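Local coordinates for protein ribose 5-phosphate isomerase B (Anaplasma phagocytophilum, PDB 4EM8) that probably interconverts ribose 5-phosphate and ribulose 5-phosphate as a B-type ribose 5-phosphate isomerase, at residues L23-Y28 against S124-F129; D52-V57 against G67-G72; R59-T64 against K85-A90; K8-S13 against A27-L32. All coordinates share one frame; numbering follows the deposited sequence.

In the fold
The four contacts dress the two faces of one parallel five-stranded sheet in an alpha-beta-alpha sandwich. Contacts 1 and 4 share helix 19-31 and lie close together, their centres about 7 Å apart; contact 4 sets that helix on strand 9-14, and contact 1 sets it beside helix 119-131. Contacts 2 and 3, with centres about 12 Å apart, pack residues 52-57 and 59-64 near strands 66-71 and 89-91. Along the chain contact 4 closes first, contacts 2 and 3 follow with alternating segments, and contact 1 encloses both by bringing a late helix back to an early one. Strand 66-71 ends at Cys71, the predicted proton acceptor, so contact 2 lies on the strand that leads into the probable active site.

Contact 1 of 4, residues L23-Y28 against S124-F129; sequences LFLSAY and SVLYTF
Leu25 is the first residue of 23-28 to meet the second helix segment, 124-129, and its partner is Leu126; just before it, Phe24 packs on Pro119 and Gln123 of the same helix 119-131. The CB of Leu25 lies 4.0 Å from Leu126 CD2, and its own CD2 reaches the same methyl. The two leucines lie alongside each other, pointing in opposite directions. Leu126 sends its side chain across with CG anti to the backbone N (chi1 179°), which carries CD2 to the first helix. Nearly one turn further on, Tyr28 repeats the approach: CD2 of its ring is 4.0 Å from Leu126 CD2, and this methyl sits at the ring edge, near the ring plane. This one methyl thus meets both Leu25 and Tyr28.

The Tyr28 ring then extends beyond Leu126 to Tyr127. Its hydroxyl oxygen OH comes to 3.4 Å from Tyr127 CD1 and 3.5 Å from Tyr127 CB, with the two side chains set at a slant. No hydrogen bond joins the segments, and the approach of OH to Tyr127 is a van der Waals contact on the partly exposed margin, while the leucines are buried. Leu25 also rests on Phe112 and Leu126 on Leu110, both of strand 109-113. The short helix axes pass 11.2 Å apart at a crossing angle of -47°, a wide spacing bridged by long side chains. It is the arrangement of neighbouring helices covering one face of a parallel sheet in a Rossmann-like alpha-beta-alpha sandwich.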
loop_
_atom_site.group_PDB
_atom_site.type_symbol
_atom_site.label_atom_id
_atom_site.label_comp_id
_atom_site.label_asym_id
_atom_site.label_seq_id
_atom_site.Cartn_x
_atom_site.Cartn_y
_atom_site.Cartn_z
ATOM N N LEU A 23 19.995 -7.361 0.848
ATOM C CA LEU A 23 21.423 -7.395 0.505
ATOM C C LEU A 23 21.589 -7.774 -0.983
ATOM O O LEU A 23 22.446 -7.209 -1.678
ATOM C CB LEU A 23 22.190 -8.350 1.428
ATOM C CG LEU A 23 22.281 -7.999 2.928
ATOM C CD1 LEU A 23 23.009 -9.116 3.687
ATOM C CD2 LEU A 23 22.943 -6.645 3.204
ATOM N N PHE A 24 20.724 -8.675 -1.467
ATOM C CA PHE A 24 20.657 -9.032 -2.891
ATOM C C PHE A 24 20.349 -7.818 -3.788
ATOM O O PHE A 24 21.037 -7.596 -4.810
ATOM C CB PHE A 24 19.619 -10.145 -3.112
ATOM C CG PHE A 24 19.497 -10.606 -4.555
ATOM C CD1 PHE A 24 20.420 -11.494 -5.102
ATOM C CD2 PHE A 24 18.463 -10.126 -5.368
ATOM C CE1 PHE A 24 20.311 -11.918 -6.420
ATOM C CE2 PHE A 24 18.347 -10.541 -6.692
ATOM C CZ PHE A 24 19.272 -11.436 -7.215
ATOM N N LEU A 25 19.322 -7.039 -3.423
ATOM C CA LEU A 25 18.944 -5.876 -4.211
ATOM C C LEU A 25 19.943 -4.725 -4.059
ATOM O O LEU A 25 20.124 -3.970 -4.995
ATOM C CB LEU A 25 17.514 -5.419 -3.928
ATOM C CG LEU A 25 16.437 -6.463 -4.189
ATOM C CD1 LEU A 25 15.097 -6.029 -3.568
ATOM C CD2 LEU A 25 16.308 -6.775 -5.674
ATOM N N SER A 26 20.620 -4.622 -2.914
ATOM C CA SER A 26 21.647 -3.601 -2.758
ATOM C C SER A 26 22.825 -3.865 -3.701
ATOM O O SER A 26 23.323 -2.928 -4.335
ATOM C CB SER A 26 22.120 -3.459 -1.286
ATOM O OG SER A 26 21.026 -3.136 -0.423
ATOM N N ALA A 27 23.258 -5.126 -3.797
ATOM C CA ALA A 27 24.343 -5.515 -4.707
ATOM C C ALA A 27 23.942 -5.291 -6.168
ATOM O O ALA A 27 24.752 -4.835 -6.972
ATOM C CB ALA A 27 24.744 -6.964 -4.485
ATOM N N TYR A 28 22.684 -5.596 -6.501
ATOM C CA TYR A 28 22.165 -5.324 -7.840
ATOM C C TYR A 28 22.285 -3.838 -8.176
ATOM O O TYR A 28 22.870 -3.455 -9.203
ATOM C CB TYR A 28 20.712 -5.780 -7.942
ATOM C CG TYR A 28 20.048 -5.450 -9.254
ATOM C CD1 TYR A 28 20.460 -6.062 -10.435
ATOM C CD2 TYR A 28 18.980 -4.551 -9.317
ATOM C CE1 TYR A 28 19.863 -5.759 -11.636
ATOM C CE2 TYR A 28 18.345 -4.272 -10.517
ATOM C CZ TYR A 28 18.795 -4.867 -11.669
ATOM O OH TYR A 28 18.215 -4.575 -12.866
ATOM N N SER A 124 13.614 -7.622 -11.234
ATOM C CA SER A 124 12.862 -7.050 -12.376
ATOM C C SER A 124 11.938 -5.926 -11.925
ATOM O O SER A 124 11.877 -4.878 -12.587
ATOM C CB SER A 124 12.067 -8.100 -13.142
ATOM O OG SER A 124 12.912 -9.180 -13.472
ATOM N N VAL A 125 11.270 -6.120 -10.777
ATOM C CA VAL A 125 10.330 -5.118 -10.265
ATOM C C VAL A 125 11.022 -3.809 -9.911
ATOM O O VAL A 125 10.573 -2.723 -10.313
ATOM C CB VAL A 125 9.513 -5.616 -9.065
ATOM C CG1 VAL A 125 8.614 -4.496 -8.522
ATOM C CG2 VAL A 125 8.667 -6.785 -9.493
ATOM N N LEU A 126 12.133 -3.943 -9.186
ATOM C CA LEU A 126 13.012 -2.855 -8.874
ATOM C C LEU A 126 13.565 -2.181 -10.133
ATOM O O LEU A 126 13.597 -0.979 -10.174
ATOM C CB LEU A 126 14.165 -3.344 -8.000
ATOM C CG LEU A 126 15.202 -2.273 -7.601
ATOM C CD1 LEU A 126 14.575 -1.106 -6.842
ATOM C CD2 LEU A 126 16.293 -2.953 -6.772
ATOM N N TYR A 127 13.934 -2.944 -11.168
ATOM C CA TYR A 127 14.481 -2.326 -12.377
ATOM C C TYR A 127 13.414 -1.429 -13.034
ATOM O O TYR A 127 13.672 -0.266 -13.365
ATOM C CB TYR A 127 14.991 -3.375 -13.383
ATOM C CG TYR A 127 15.554 -2.708 -14.625
ATOM C CD1 TYR A 127 16.765 -2.038 -14.560
ATOM C CD2 TYR A 127 14.855 -2.704 -15.841
ATOM C CE1 TYR A 127 17.301 -1.399 -15.669
ATOM C CE2 TYR A 127 15.382 -2.057 -16.967
ATOM C CZ TYR A 127 16.602 -1.405 -16.868
ATOM O OH TYR A 127 17.184 -0.770 -17.928
ATOM N N THR A 128 12.211 -1.987 -13.175
ATOM C CA THR A 128 11.042 -1.280 -13.724
ATOM C C THR A 128 10.759 -0.009 -12.919
ATOM O O THR A 128 10.679 1.088 -13.495
ATOM C CB THR A 128 9.825 -2.204 -13.741
ATOM O OG1 THR A 128 10.110 -3.322 -14.591
ATOM C CG2 THR A 128 8.551 -1.509 -14.267
ATOM N N PHE A 129 10.699 -0.151 -11.602
ATOM C CA PHE A 129 10.469 0.973 -10.710
ATOM C C PHE A 129 11.463 2.106 -10.948
ATOM O O PHE A 129 11.070 3.261 -11.057
ATOM C CB PHE A 129 10.553 0.523 -9.244
ATOM C CG PHE A 129 9.971 1.514 -8.265
ATOM C CD1 PHE A 129 8.616 1.523 -7.986
ATOM C CD2 PHE A 129 10.782 2.440 -7.618
ATOM C CE1 PHE A 129 8.060 2.401 -7.072
ATOM C CE2 PHE A 129 10.227 3.322 -6.684
ATOM C CZ PHE A 129 8.866 3.312 -6.425
#

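Contact 2 of 4, residues D52-V57 against G67-G72; sequences DYVHDV and GVLICG
Val57 and Leu69 carry this contact, the valine from the short helix 55-58 and the leucine from strand 66-71. Leu69 has CG anti to its carbonyl carbon (chi1 -63°), and its extended chain brings CD2 against the branch point of Val57: CD2 lies 3.9 Å from Val57 CB and 3.9 Å from Val57 CG2, with Val57 CG1 only slightly farther off. The methyl therefore covers the whole fork of the valine instead of one prong, and the two side chains run past one another head to tail.

Val57 holds CG1 anti to the backbone N (chi1 171°), and this branch also reaches the strand backbone, 3.8 Å from Gly67 CA. Gly67, with no side chain, lets the methyl come down on its CA. The leucine's other methyl serves a second valine, with Leu69 CD1 4.2 Å from Val54 CG2. The backbone also takes part, Tyr53 O lying 4.0 Å from Leu69 CD2. That carbonyl oxygen is satisfied by a hydrogen bond with Ser13 OG of the adjacent strand, while across the segments the joining is entirely by van der Waals packing.

The strand leads on to Cys71 and Gly72, the former the predicted proton acceptor and the latter a predicted substrate-binding residue. Met77 of helix 75-81 touches both Val54 and Leu69, while Ala80 touches Val54 and Ala81 touches Leu69. Strand 66-71 itself runs between strands 9-14 and 109-113, hydrogen-bonded to both.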
loop_
_atom_site.group_PDB
_atom_site.type_symbol
_atom_site.label_atom_id
_atom_site.label_comp_id
_atom_site.label_asym_id
_atom_site.label_seq_id
_atom_site.Cartn_x
_atom_site.Cartn_y
_atom_site.Cartn_z
ATOM N N ASP A 52 10.308 0.400 13.085
ATOM C CA ASP A 52 11.495 1.093 13.544
ATOM C C ASP A 52 12.540 1.337 12.443
ATOM O O ASP A 52 13.448 2.123 12.639
ATOM C CB ASP A 52 12.146 0.325 14.699
ATOM C CG ASP A 52 11.263 0.254 15.924
ATOM O OD1 ASP A 52 10.489 1.186 16.184
ATOM O OD2 ASP A 52 11.341 -0.744 16.636
ATOM N N TYR A 53 12.423 0.665 11.305
ATOM C CA TYR A 53 13.431 0.760 10.227
ATOM C C TYR A 53 12.992 1.604 9.007
ATOM O O TYR A 53 13.674 1.675 7.981
ATOM C CB TYR A 53 13.899 -0.658 9.874
ATOM C CG TYR A 53 14.740 -1.203 11.002
ATOM C CD1 TYR A 53 14.144 -1.814 12.099
ATOM C CD2 TYR A 53 16.110 -1.029 11.008
ATOM C CE1 TYR A 53 14.902 -2.276 13.153
ATOM C CE2 TYR A 53 16.881 -1.479 12.058
ATOM C CZ TYR A 53 16.260 -2.116 13.120
ATOM O OH TYR A 53 16.986 -2.559 14.172
ATOM N N VAL A 54 11.890 2.315 9.165
ATOM C CA VAL A 54 11.343 3.181 8.113
ATOM C C VAL A 54 11.921 4.612 8.146
ATOM O O VAL A 54 12.227 5.219 7.111
ATOM C CB VAL A 54 9.797 3.193 8.242
ATOM C CG1 VAL A 54 9.162 4.238 7.342
ATOM C CG2 VAL A 54 9.244 1.785 7.940
ATOM N N HIS A 55 12.086 5.143 9.338
ATOM C CA HIS A 55 12.450 6.551 9.502
ATOM C C HIS A 55 13.703 6.961 8.779
ATOM O O HIS A 55 13.733 7.981 8.101
ATOM C CB HIS A 55 12.557 6.881 10.988
ATOM C CG HIS A 55 11.283 6.616 11.743
ATOM N ND1 HIS A 55 11.054 5.457 12.390
ATOM C CD2 HIS A 55 10.135 7.397 11.906
ATOM C CE1 HIS A 55 9.829 5.501 12.957
ATOM N NE2 HIS A 55 9.272 6.688 12.660
ATOM N N ASP A 56 14.751 6.169 8.900
ATOM C CA ASP A 56 16.012 6.508 8.272
ATOM C C ASP A 56 15.968 6.535 6.753
ATOM O O ASP A 56 16.763 7.242 6.127
ATOM C CB ASP A 56 17.084 5.523 8.706
ATOM C CG ASP A 56 17.657 5.844 10.057
ATOM O OD1 ASP A 56 17.329 6.900 10.652
ATOM O OD2 ASP A 56 18.459 5.020 10.522
ATOM N N VAL A 57 15.067 5.751 6.166
ATOM C CA VAL A 57 14.895 5.728 4.729
ATOM C C VAL A 57 14.060 6.927 4.289
ATOM O O VAL A 57 14.498 7.735 3.455
ATOM C CB VAL A 57 14.272 4.376 4.309
ATOM C CG1 VAL A 57 13.851 4.339 2.843
ATOM C CG2 VAL A 57 15.275 3.257 4.562
ATOM N N GLY A 67 13.599 5.042 -2.095
ATOM C CA GLY A 67 13.737 4.121 -0.987
ATOM C C GLY A 67 13.201 2.774 -1.347
ATOM O O GLY A 67 12.348 2.651 -2.221
ATOM N N VAL A 68 13.722 1.751 -0.677
ATOM C CA VAL A 68 13.207 0.398 -0.771
ATOM C C VAL A 68 13.036 -0.124 0.658
ATOM O O VAL A 68 13.989 -0.087 1.464
ATOM C CB VAL A 68 14.118 -0.553 -1.579
ATOM C CG1 VAL A 68 13.554 -1.956 -1.592
ATOM C CG2 VAL A 68 14.319 -0.080 -3.022
ATOM N N LEU A 69 11.830 -0.563 0.980
ATOM C CA LEU A 69 11.512 -1.158 2.291
ATOM C C LEU A 69 11.039 -2.608 2.206
ATOM O O LEU A 69 10.200 -2.948 1.358
ATOM C CB LEU A 69 10.437 -0.312 2.965
ATOM C CG LEU A 69 10.819 1.149 3.292
ATOM C CD1 LEU A 69 9.562 1.925 3.726
ATOM C CD2 LEU A 69 11.883 1.253 4.384
ATOM N N ILE A 70 11.517 -3.478 3.107
ATOM C CA ILE A 70 11.212 -4.908 2.981
ATOM C C ILE A 70 10.827 -5.552 4.317
ATOM O O ILE A 70 11.554 -5.448 5.280
ATOM C CB ILE A 70 12.372 -5.724 2.362
ATOM C CG1 ILE A 70 12.949 -5.034 1.085
ATOM C CG2 ILE A 70 11.905 -7.155 2.041
ATOM C CD1 ILE A 70 14.293 -5.577 0.665
ATOM N N CYS A 71 9.657 -6.164 4.375
ATOM C CA CYS A 71 9.284 -6.973 5.539
ATOM C C CYS A 71 8.769 -8.277 4.966
ATOM O O CYS A 71 8.852 -8.492 3.757
ATOM C CB CYS A 71 8.276 -6.269 6.440
ATOM S SG CYS A 71 6.638 -5.878 5.736
ATOM N N GLY A 72 8.201 -9.144 5.801
ATOM C CA GLY A 72 7.739 -10.433 5.287
ATOM C C GLY A 72 6.745 -10.360 4.133
ATOM O O GLY A 72 6.857 -11.093 3.134
#

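Contact 3 of 4, residues R59-T64 against K85-A90; sequences REVSDT and KNIRAA
Val61 and Ile87 form the apolar pair that joins two loops leading into parallel strands of the sheet, the valine in the loop before strand 66-71 and the isoleucine in the loop before strand 89-91. The isoleucine offers a single methyl. Its CD1 lies 3.6 Å from Val61 CB and 3.7 Å from Val61 CG1, with CG2 of the valine also within touching distance, so the end of the isoleucine side chain sits against the fork of the valine. The two side chains cross at about a right angle. Although the CB of Ile87 is not aimed at the valine, its CG1 branch bends back, with chi1 -60° and chi2 -58°, and this double turn delivers CD1 to the contact.

Beside this apolar pair lies the exposed Asn86. Its ND2 stands 3.8 Å from Val61 O, too far for a hydrogen bond, and instead makes a weak one to Val58 O. The loop 59-64 has its own internal brace, an ST turn in which Thr64 N donates to Ser62 OG at 3.2 Å.

Val109 of strand 109-113 lies against both Val61 and Ile87, and Ala81 of helix 75-81 packs on Ile87 as well. Asn108, just before strand 109-113, ties down the backbone around Ile87 by bonding Asn86 O and Arg88 N through its side chain. Arg83 of the second subunit hydrogen-bonds Ile87 O, so segment 85-90, which runs into edge strand 89-91, takes part in the subunit interface.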
loop_
_atom_site.group_PDB
_atom_site.type_symbol
_atom_site.label_atom_id
_atom_site.label_comp_id
_atom_site.label_asym_id
_atom_site.label_seq_id
_atom_site.Cartn_x
_atom_site.Cartn_y
_atom_site.Cartn_z
ATOM N N ARG A 59 13.353 9.704 5.675
ATOM C CA ARG A 59 14.069 10.988 5.924
ATOM C C ARG A 59 14.907 11.375 4.715
ATOM O O ARG A 59 15.096 12.545 4.470
ATOM C CB ARG A 59 15.019 10.892 7.131
ATOM C CG ARG A 59 14.643 11.787 8.316
ATOM C CD ARG A 59 15.718 11.866 9.401
ATOM N NE ARG A 59 15.925 10.607 10.140
ATOM C CZ ARG A 59 15.089 10.084 11.051
ATOM N NH1 ARG A 59 15.410 8.946 11.652
ATOM N NH2 ARG A 59 13.928 10.665 11.366
ATOM N N GLU A 60 15.423 10.388 3.972
ATOM C CA GLU A 60 16.355 10.677 2.882
ATOM C C GLU A 60 15.724 10.698 1.489
ATOM O O GLU A 60 16.369 11.099 0.527
ATOM C CB GLU A 60 17.527 9.683 2.889
ATOM C CG GLU A 60 18.292 9.609 4.208
ATOM C CD GLU A 60 19.028 10.882 4.553
ATOM O OE1 GLU A 60 19.378 11.036 5.736
ATOM O OE2 GLU A 60 19.251 11.739 3.665
ATOM N N VAL A 61 14.476 10.264 1.380
ATOM C CA VAL A 61 13.789 10.188 0.083
ATOM C C VAL A 61 13.491 11.579 -0.494
ATOM O O VAL A 61 13.120 12.491 0.239
ATOM C CB VAL A 61 12.500 9.340 0.198
ATOM C CG1 VAL A 61 11.681 9.391 -1.091
ATOM C CG2 VAL A 61 12.874 7.911 0.543
ATOM N N SER A 62 13.710 11.755 -1.795
ATOM C CA SER A 62 13.499 13.074 -2.438
ATOM C C SER A 62 13.348 12.924 -3.953
ATOM O O SER A 62 13.335 11.808 -4.465
ATOM C CB SER A 62 14.650 14.041 -2.097
ATOM O OG SER A 62 15.885 13.632 -2.659
ATOM N N ASP A 63 13.228 14.042 -4.667
ATOM C CA ASP A 63 13.217 14.029 -6.134
ATOM C C ASP A 63 14.498 13.383 -6.671
ATOM O O ASP A 63 14.501 12.859 -7.755
ATOM C CB ASP A 63 13.033 15.452 -6.704
ATOM N N THR A 64 15.560 13.342 -5.878
ATOM C CA THR A 64 16.804 12.686 -6.296
ATOM C C THR A 64 17.160 11.356 -5.606
ATOM O O THR A 64 18.204 10.763 -5.916
ATOM C CB THR A 64 17.989 13.603 -6.054
ATOM O OG1 THR A 64 19.185 12.865 -6.307
ATOM C CG2 THR A 64 18.016 14.113 -4.616
ATOM N N LYS A 85 4.154 12.645 4.475
ATOM C CA LYS A 85 3.614 13.383 3.316
ATOM C C LYS A 85 4.539 13.506 2.092
ATOM O O LYS A 85 4.063 13.791 0.990
ATOM C CB LYS A 85 3.123 14.779 3.749
ATOM C CG LYS A 85 2.029 14.723 4.817
ATOM C CD LYS A 85 1.371 16.064 5.124
ATOM C CE LYS A 85 0.116 15.849 5.988
ATOM N NZ LYS A 85 -0.809 17.007 6.039
ATOM N N ASN A 86 5.837 13.298 2.263
ATOM C CA ASN A 86 6.779 13.388 1.134
ATOM C C ASN A 86 6.914 12.017 0.450
ATOM O O ASN A 86 7.572 11.927 -0.554
ATOM C CB ASN A 86 8.176 13.854 1.573
ATOM C CG ASN A 86 8.797 12.960 2.643
ATOM O OD1 ASN A 86 8.111 12.497 3.543
ATOM N ND2 ASN A 86 10.112 12.722 2.551
ATOM N N ILE A 87 6.315 10.981 1.040
ATOM C CA ILE A 87 6.495 9.611 0.625
ATOM C C ILE A 87 5.275 9.089 -0.089
ATOM O O ILE A 87 4.108 9.268 0.359
ATOM C CB ILE A 87 6.764 8.684 1.826
ATOM C CG1 ILE A 87 8.028 9.096 2.608
ATOM C CG2 ILE A 87 6.884 7.239 1.357
ATOM C CD1 ILE A 87 9.341 9.142 1.826
ATOM N N ARG A 88 5.548 8.387 -1.191
ATOM C CA ARG A 88 4.511 7.725 -1.964
ATOM C C ARG A 88 4.987 6.313 -2.205
ATOM O O ARG A 88 5.733 6.054 -3.173
ATOM C CB ARG A 88 4.241 8.483 -3.276
ATOM C CG ARG A 88 3.724 9.897 -3.020
ATOM C CD ARG A 88 3.511 10.706 -4.289
ATOM N NE ARG A 88 4.763 10.884 -5.002
ATOM C CZ ARG A 88 5.691 11.779 -4.668
ATOM N NH1 ARG A 88 5.486 12.602 -3.655
ATOM N NH2 ARG A 88 6.819 11.858 -5.353
ATOM N N ALA A 89 4.603 5.427 -1.268
ATOM C CA ALA A 89 5.054 4.039 -1.252
ATOM C C ALA A 89 4.089 3.082 -1.914
ATOM O O ALA A 89 2.894 3.175 -1.724
ATOM C CB ALA A 89 5.319 3.563 0.179
ATOM N N ALA A 90 4.616 2.082 -2.604
ATOM C CA ALA A 90 3.787 1.026 -3.224
ATOM C C ALA A 90 4.441 -0.333 -2.989
ATOM O O ALA A 90 5.621 -0.507 -3.261
ATOM C CB ALA A 90 3.640 1.274 -4.726
#

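Contact 4 of 4, residues K8-S13 against A27-L32; sequences KRVFLS and AYLRDL
Val10 and Leu29 meet at about a right angle, the strand's valine receiving the end of the helix's leucine. Leu29 CD1 is the methyl that does the work: it lies 3.7 Å from Val10 CG1, 3.8 Å from Val10 CB and 3.9 Å from Val10 CG2, so it is seated over the fork of the valine and touches all three carbons. An extended chain, with chi2 of Leu29 at 175°, carries this methyl across the gap between helix 19-31 and strand 9-14.

Leu12, two residues along the strand and facing the same side of the sheet, approaches the same methyl at a slant, its CD1 being 4.2 Å from Leu29 CD1. The intervening Phe11 turns to the other face of the sheet, where its ring stacks with that of Phe37.

Strand 9-14, helix 19-31 and strand 35-38 form a beta-alpha-beta unit, and Val36 of the second strand touches both Leu12 and Leu29, closing the core of the crossover. Leu126 of helix 119-131 packs on Leu29 from the neighbouring helix, and Val68 of strand 66-71 adjoins Val10 and Leu12.

All three touching residues are buried aliphatics, and no hydrogen bond crosses between the segments. The helix is thus seated on its strand by shape fit and exclusion of water, while backbone hydrogen bonds tie Val10 to Glu35 and Phe37 on one neighbouring strand and Phe11 to Phe66 on the other.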
loop_
_atom_site.group_PDB
_atom_site.type_symbol
_atom_site.label_atom_id
_atom_site.label_comp_id
_atom_site.label_asym_id
_atom_site.label_seq_id
_atom_site.Cartn_x
_atom_site.Cartn_y
_atom_site.Cartn_z
ATOM N N LYS A 8 19.772 7.988 -9.068
ATOM C CA LYS A 8 20.963 7.140 -8.920
ATOM C C LYS A 8 21.330 6.955 -7.445
ATOM O O LYS A 8 22.462 6.596 -7.143
ATOM C CB LYS A 8 22.172 7.750 -9.675
ATOM N N ARG A 9 20.386 7.232 -6.540
ATOM C CA ARG A 9 20.593 7.101 -5.117
ATOM C C ARG A 9 19.402 6.325 -4.543
ATOM O O ARG A 9 18.255 6.672 -4.821
ATOM C CB ARG A 9 20.670 8.482 -4.448
ATOM C CG ARG A 9 21.886 9.311 -4.837
ATOM C CD ARG A 9 21.688 10.809 -4.600
ATOM N NE ARG A 9 21.277 11.096 -3.226
ATOM C CZ ARG A 9 22.083 11.053 -2.165
ATOM N NH1 ARG A 9 23.375 10.742 -2.299
ATOM N NH2 ARG A 9 21.600 11.338 -0.957
ATOM N N VAL A 10 19.689 5.303 -3.744
ATOM C CA VAL A 10 18.649 4.524 -3.105
ATOM C C VAL A 10 19.025 4.213 -1.660
ATOM O O VAL A 10 20.170 3.855 -1.357
ATOM C CB VAL A 10 18.394 3.211 -3.895
ATOM C CG1 VAL A 10 17.262 2.391 -3.273
ATOM C CG2 VAL A 10 18.045 3.545 -5.337
ATOM N N PHE A 11 18.045 4.361 -0.781
ATOM C CA PHE A 11 18.163 3.953 0.604
ATOM C C PHE A 11 17.289 2.711 0.848
ATOM O O PHE A 11 16.072 2.670 0.516
ATOM C CB PHE A 11 17.768 5.118 1.541
ATOM C CG PHE A 11 18.671 6.325 1.433
ATOM C CD1 PHE A 11 18.568 7.204 0.354
ATOM C CD2 PHE A 11 19.620 6.607 2.440
ATOM C CE1 PHE A 11 19.420 8.308 0.254
ATOM C CE2 PHE A 11 20.465 7.720 2.354
ATOM C CZ PHE A 11 20.360 8.577 1.262
ATOM N N LEU A 12 17.888 1.697 1.462
ATOM C CA LEU A 12 17.199 0.424 1.647
ATOM C C LEU A 12 17.153 0.030 3.100
ATOM O O LEU A 12 18.137 0.205 3.822
ATOM C CB LEU A 12 17.911 -0.669 0.873
ATOM C CG LEU A 12 17.976 -0.520 -0.662
ATOM C CD1 LEU A 12 19.350 0.001 -1.111
ATOM C CD2 LEU A 12 17.670 -1.850 -1.355
ATOM N N SER A 13 16.020 -0.513 3.533
ATOM C CA SER A 13 15.950 -1.107 4.850
ATOM C C SER A 13 15.010 -2.285 4.914
ATOM O O SER A 13 14.135 -2.463 4.061
ATOM C CB SER A 13 15.586 -0.069 5.934
ATOM O OG SER A 13 14.209 0.163 5.981
ATOM N N ALA A 27 23.258 -5.126 -3.797
ATOM C CA ALA A 27 24.343 -5.515 -4.707
ATOM C C ALA A 27 23.942 -5.291 -6.168
ATOM O O ALA A 27 24.752 -4.835 -6.972
ATOM C CB ALA A 27 24.744 -6.964 -4.485
ATOM N N TYR A 28 22.684 -5.596 -6.501
ATOM C CA TYR A 28 22.165 -5.324 -7.840
ATOM C C TYR A 28 22.285 -3.838 -8.176
ATOM O O TYR A 28 22.870 -3.455 -9.203
ATOM C CB TYR A 28 20.712 -5.780 -7.942
ATOM C CG TYR A 28 20.048 -5.450 -9.254
ATOM C CD1 TYR A 28 20.460 -6.062 -10.435
ATOM C CD2 TYR A 28 18.980 -4.551 -9.317
ATOM C CE1 TYR A 28 19.863 -5.759 -11.636
ATOM C CE2 TYR A 28 18.345 -4.272 -10.517
ATOM C CZ TYR A 28 18.795 -4.867 -11.669
ATOM O OH TYR A 28 18.215 -4.575 -12.866
ATOM N N LEU A 29 21.707 -2.996 -7.331
ATOM C CA LEU A 29 21.793 -1.552 -7.530
ATOM C C LEU A 29 23.229 -1.046 -7.669
ATOM O O LEU A 29 23.515 -0.188 -8.512
ATOM C CB LEU A 29 21.090 -0.805 -6.397
ATOM C CG LEU A 29 19.564 -0.936 -6.462
ATOM C CD1 LEU A 29 18.934 -0.269 -5.250
ATOM C CD2 LEU A 29 18.987 -0.343 -7.780
ATOM N N ARG A 30 24.130 -1.571 -6.848
ATOM C CA ARG A 30 25.530 -1.158 -6.901
ATOM C C ARG A 30 26.124 -1.535 -8.277
ATOM O O ARG A 30 26.787 -0.703 -8.922
ATOM C CB ARG A 30 26.300 -1.772 -5.719
ATOM C CG ARG A 30 27.118 -0.777 -4.911
ATOM C CD ARG A 30 27.078 -1.011 -3.394
ATOM N NE ARG A 30 26.881 -2.412 -3.051
ATOM C CZ ARG A 30 26.287 -2.850 -1.938
ATOM N NH1 ARG A 30 26.137 -4.159 -1.777
ATOM N NH2 ARG A 30 25.849 -2.011 -0.993
ATOM N N ASP A 31 25.815 -2.741 -8.764
ATOM C CA ASP A 31 26.283 -3.161 -10.074
ATOM C C ASP A 31 25.738 -2.229 -11.174
ATOM O O ASP A 31 26.426 -1.951 -12.170
ATOM C CB ASP A 31 25.895 -4.610 -10.344
ATOM C CG ASP A 31 26.545 -5.171 -11.587
ATOM O OD1 ASP A 31 27.772 -4.959 -11.796
ATOM O OD2 ASP A 31 25.841 -5.874 -12.344
ATOM N N LEU A 32 24.514 -1.734 -10.982
ATOM C CA LEU A 32 23.918 -0.746 -11.894
ATOM C C LEU A 32 24.484 0.669 -11.778
ATOM O O LEU A 32 24.057 1.559 -12.519
ATOM C CB LEU A 32 22.401 -0.651 -11.680
ATOM C CG LEU A 32 21.506 -1.806 -12.124
ATOM C CD1 LEU A 32 20.035 -1.379 -11.987
ATOM C CD2 LEU A 32 21.822 -2.241 -13.538
#